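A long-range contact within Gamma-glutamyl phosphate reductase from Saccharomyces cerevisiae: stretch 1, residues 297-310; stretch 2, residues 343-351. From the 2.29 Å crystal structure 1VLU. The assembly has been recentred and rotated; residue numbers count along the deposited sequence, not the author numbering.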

# COMPACT_ATOMS: atom_id res chain seq x y z
N GLY A 297 -29.49 16.35 -13.93
CA GLY A 297 -29.98 14.98 -14.12
C GLY A 297 -29.30 13.96 -13.23
O GLY A 297 -29.17 12.79 -13.60
N VAL A 298 -28.87 14.41 -12.05
CA VAL A 298 -28.12 13.57 -11.11
C VAL A 298 -29.04 12.73 -10.22
O VAL A 298 -30.00 13.26 -9.64
CB VAL A 298 -27.16 14.43 -10.23
CG1 VAL A 298 -26.41 13.57 -9.22
CG2 VAL A 298 -26.18 15.20 -11.10
N THR A 299 -28.74 11.44 -10.12
CA THR A 299 -29.39 10.54 -9.16
C THR A 299 -28.70 10.64 -7.81
O THR A 299 -27.47 10.61 -7.72
CB THR A 299 -29.39 9.07 -9.63
OG1 THR A 299 -30.17 8.97 -10.83
CG2 THR A 299 -30.00 8.14 -8.58
N ILE A 300 -29.51 10.75 -6.76
CA ILE A 300 -29.01 10.98 -5.41
C ILE A 300 -29.25 9.74 -4.56
O ILE A 300 -30.39 9.34 -4.34
CB ILE A 300 -29.68 12.26 -4.79
CG1 ILE A 300 -29.27 13.50 -5.59
CG2 ILE A 300 -29.27 12.44 -3.33
CD1 ILE A 300 -30.16 14.68 -5.37
N HIS A 301 -28.17 9.13 -4.10
CA HIS A 301 -28.27 7.97 -3.22
C HIS A 301 -28.28 8.39 -1.76
O HIS A 301 -27.23 8.50 -1.12
CB HIS A 301 -27.16 6.96 -3.53
CG HIS A 301 -27.14 6.51 -4.96
ND1 HIS A 301 -26.48 7.20 -5.95
CD2 HIS A 301 -27.71 5.44 -5.56
CE1 HIS A 301 -26.64 6.57 -7.10
NE2 HIS A 301 -27.38 5.50 -6.89
N ALA A 302 -29.49 8.62 -1.25
CA ALA A 302 -29.71 9.19 0.08
C ALA A 302 -29.72 8.12 1.17
O ALA A 302 -30.04 6.96 0.91
CB ALA A 302 -31.01 9.96 0.09
N THR A 303 -29.37 8.51 2.39
CA THR A 303 -29.62 7.67 3.56
C THR A 303 -31.10 7.79 3.88
O THR A 303 -31.73 8.79 3.49
CB THR A 303 -28.76 8.06 4.80
OG1 THR A 303 -28.97 9.45 5.12
CG2 THR A 303 -27.28 7.79 4.58
N LYS A 304 -31.66 6.80 4.57
CA LYS A 304 -33.09 6.78 4.86
C LYS A 304 -33.57 8.08 5.53
O LYS A 304 -34.53 8.71 5.06
CB LYS A 304 -33.46 5.54 5.69
CG LYS A 304 -34.96 5.25 5.79
N ASP A 305 -32.89 8.50 6.60
CA ASP A 305 -33.33 9.67 7.37
C ASP A 305 -33.28 10.99 6.59
O ASP A 305 -34.10 11.88 6.84
CB ASP A 305 -32.56 9.79 8.70
CG ASP A 305 -31.10 10.20 8.50
OD1 ASP A 305 -30.43 9.62 7.61
OD2 ASP A 305 -30.63 11.11 9.22
N LEU A 306 -32.35 11.10 5.64
CA LEU A 306 -32.21 12.29 4.81
C LEU A 306 -33.29 12.36 3.73
O LEU A 306 -33.95 13.39 3.56
CB LEU A 306 -30.79 12.41 4.22
CG LEU A 306 -30.54 13.58 3.26
CD1 LEU A 306 -29.31 14.36 3.64
CD2 LEU A 306 -30.44 13.11 1.82
N LYS A 307 -33.48 11.25 3.00
CA LYS A 307 -34.59 11.11 2.03
C LYS A 307 -35.98 11.40 2.62
O LYS A 307 -36.80 12.12 2.02
CB LYS A 307 -34.57 9.73 1.36
CG LYS A 307 -35.58 9.57 0.22
CD LYS A 307 -35.19 8.46 -0.75
CE LYS A 307 -35.30 7.08 -0.12
NZ LYS A 307 -36.70 6.74 0.19
N THR A 308 -36.24 10.84 3.81
CA THR A 308 -37.50 11.07 4.51
C THR A 308 -37.69 12.55 4.89
O THR A 308 -38.81 13.02 4.98
CB THR A 308 -37.65 10.18 5.79
OG1 THR A 308 -36.59 10.47 6.71
CG2 THR A 308 -37.61 8.69 5.43
N ALA A 309 -36.58 13.26 5.11
CA ALA A 309 -36.63 14.68 5.46
C ALA A 309 -36.74 15.57 4.22
O ALA A 309 -37.41 16.62 4.25
CB ALA A 309 -35.41 15.06 6.29
N TYR A 310 -36.09 15.13 3.15
CA TYR A 310 -36.03 15.84 1.87
C TYR A 310 -37.41 15.80 1.20
O TYR A 310 -37.94 16.84 0.78
CB TYR A 310 -34.92 15.18 1.02
CG TYR A 310 -34.79 15.62 -0.43
CD1 TYR A 310 -34.91 16.98 -0.79
CD2 TYR A 310 -34.48 14.67 -1.43
CE1 TYR A 310 -34.77 17.38 -2.12
CE2 TYR A 310 -34.35 15.06 -2.77
CZ TYR A 310 -34.50 16.42 -3.10
OH TYR A 310 -34.36 16.82 -4.41
N SER A 343 -21.83 7.08 -15.05
CA SER A 343 -21.42 8.47 -14.92
C SER A 343 -20.88 8.80 -13.52
O SER A 343 -19.83 8.28 -13.12
CB SER A 343 -22.57 9.41 -15.33
OG SER A 343 -23.71 9.20 -14.51
N LEU A 344 -21.59 9.66 -12.78
CA LEU A 344 -21.24 10.06 -11.42
C LEU A 344 -22.12 9.36 -10.38
O LEU A 344 -23.33 9.19 -10.59
CB LEU A 344 -21.37 11.59 -11.24
CG LEU A 344 -21.00 12.21 -9.89
CD1 LEU A 344 -19.58 12.72 -9.90
CD2 LEU A 344 -21.97 13.31 -9.50
N ASP A 345 -21.51 8.99 -9.25
CA ASP A 345 -22.23 8.38 -8.13
C ASP A 345 -23.17 9.38 -7.41
O ASP A 345 -24.38 9.42 -7.68
CB ASP A 345 -21.23 7.74 -7.14
CG ASP A 345 -21.82 6.53 -6.40
OD1 ASP A 345 -23.06 6.45 -6.21
OD2 ASP A 345 -21.02 5.65 -6.00
N LEU A 346 -22.58 10.20 -6.53
CA LEU A 346 -23.27 11.13 -5.62
C LEU A 346 -24.15 10.51 -4.55
O LEU A 346 -25.31 10.20 -4.80
CB LEU A 346 -24.04 12.24 -6.35
CG LEU A 346 -24.07 13.52 -5.50
CD1 LEU A 346 -23.00 14.50 -5.96
CD2 LEU A 346 -25.40 14.18 -5.53
N ALA A 347 -23.58 10.33 -3.36
CA ALA A 347 -24.35 10.01 -2.15
C ALA A 347 -24.65 11.31 -1.39
O ALA A 347 -23.95 12.31 -1.57
CB ALA A 347 -23.59 9.03 -1.27
N ALA A 348 -25.68 11.28 -0.55
CA ALA A 348 -25.99 12.42 0.31
C ALA A 348 -26.40 11.96 1.71
O ALA A 348 -27.23 11.06 1.86
CB ALA A 348 -27.07 13.27 -0.30
N LYS A 349 -25.80 12.57 2.73
CA LYS A 349 -26.19 12.29 4.11
C LYS A 349 -26.03 13.52 5.00
O LYS A 349 -25.37 14.49 4.61
CB LYS A 349 -25.40 11.11 4.66
CG LYS A 349 -23.91 11.28 4.69
CD LYS A 349 -23.19 9.94 4.76
CE LYS A 349 -23.19 9.28 3.39
NZ LYS A 349 -22.38 8.03 3.39
N PHE A 350 -26.64 13.48 6.19
CA PHE A 350 -26.54 14.59 7.13
C PHE A 350 -25.21 14.62 7.88
O PHE A 350 -24.58 13.59 8.11
CB PHE A 350 -27.70 14.60 8.14
CG PHE A 350 -29.04 15.03 7.57
CD1 PHE A 350 -29.15 16.20 6.80
CD2 PHE A 350 -30.19 14.29 7.83
CE1 PHE A 350 -30.39 16.60 6.28
CE2 PHE A 350 -31.43 14.69 7.32
CZ PHE A 350 -31.53 15.85 6.55
N VAL A 351 -24.78 15.83 8.24
CA VAL A 351 -23.65 16.03 9.13
C VAL A 351 -23.96 17.29 9.92
O VAL A 351 -24.15 18.35 9.34
CB VAL A 351 -22.35 16.22 8.35
O HOH W 1 -28.22 11.06 7.21

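Stretch 2 lies beside stretch 1 as a short parallel strand pair and then crosses the helix that begins at K304, at 86° and with the axes 7.6 Å apart at their closest. Together they bury 651 Å² of surface. S343 makes no contact. L344 touches stretch 1 lightly: its CD2 lies 4.5 Å from V298 CG1.

The D345 side chain leaves the backbone sideways, but its end comes nearer to stretch 1: OD1 is 3.5 Å from H301 ND1. Its OD2 is hydrogen-bonded elsewhere in the structure. The carbonyl oxygens D345 O and T299 O are 3.3 Å apart; both are acceptors, so they are close but not hydrogen-bonded.

L346 contributes at both backbone and side chain. Its carbonyl accepts a nearly straight hydrogen bond, H301 N to L346 O, at 3.1 Å. The same oxygen lies at the edge of the H301 ring and takes a second, weak hydrogen bond from H301 ND1 to L346 O at 3.4 Å. The imidazole thus supplements the backbone link. The L346 side chain is buried, and its CD2 is 3.9 Å from both V298 CG1 and I300 CG1. These branched aliphatic groups form a small apolar cluster.

A347 pairs with H301 in the parallel register, CA to CA 4.5 Å. A347 CA is 3.4 Å from H301 O in a CA-H...O contact, which adds to the backbone pairing.

A348 pairs with A302. A348 N donates to H301 O at 3.2 Å. A348 O accepts a weak hydrogen bond from T303 N at 3.4 Å, and A302 CA is 3.6 Å from A348 O. The A348 methyl points to the same sheet face as that of A302. A348 CB meets I300 CG2 at 3.8 Å and L306 CD2 at 4.0 Å, so the methyl packs against both I300 and the helix residue L306.

K349 packs its CB against T303 CG2 at 3.8 Å. The end of its long side chain leads away, leaving the amine clear of this contact. T303 is the N-cap residue of the helix, and its carbonyl accepts a hydrogen bond from K307 N to T303 O at 3.1 Å.

F350 has the largest area covered by the other stretch. L306 CD1 sits over one ring face, 3.7 Å from the F350 centroid, in a CH-pi contact. A309 CB reaches the ring edge, 4.0 Å from F350 CZ. D305 OD2 is also at the edge, 3.5 Å from F350 CD2. A water links the two stretches: it donates to D305 OD1 at 2.7 Å and accepts from F350 N at 3.1 Å. V351 is out of reach.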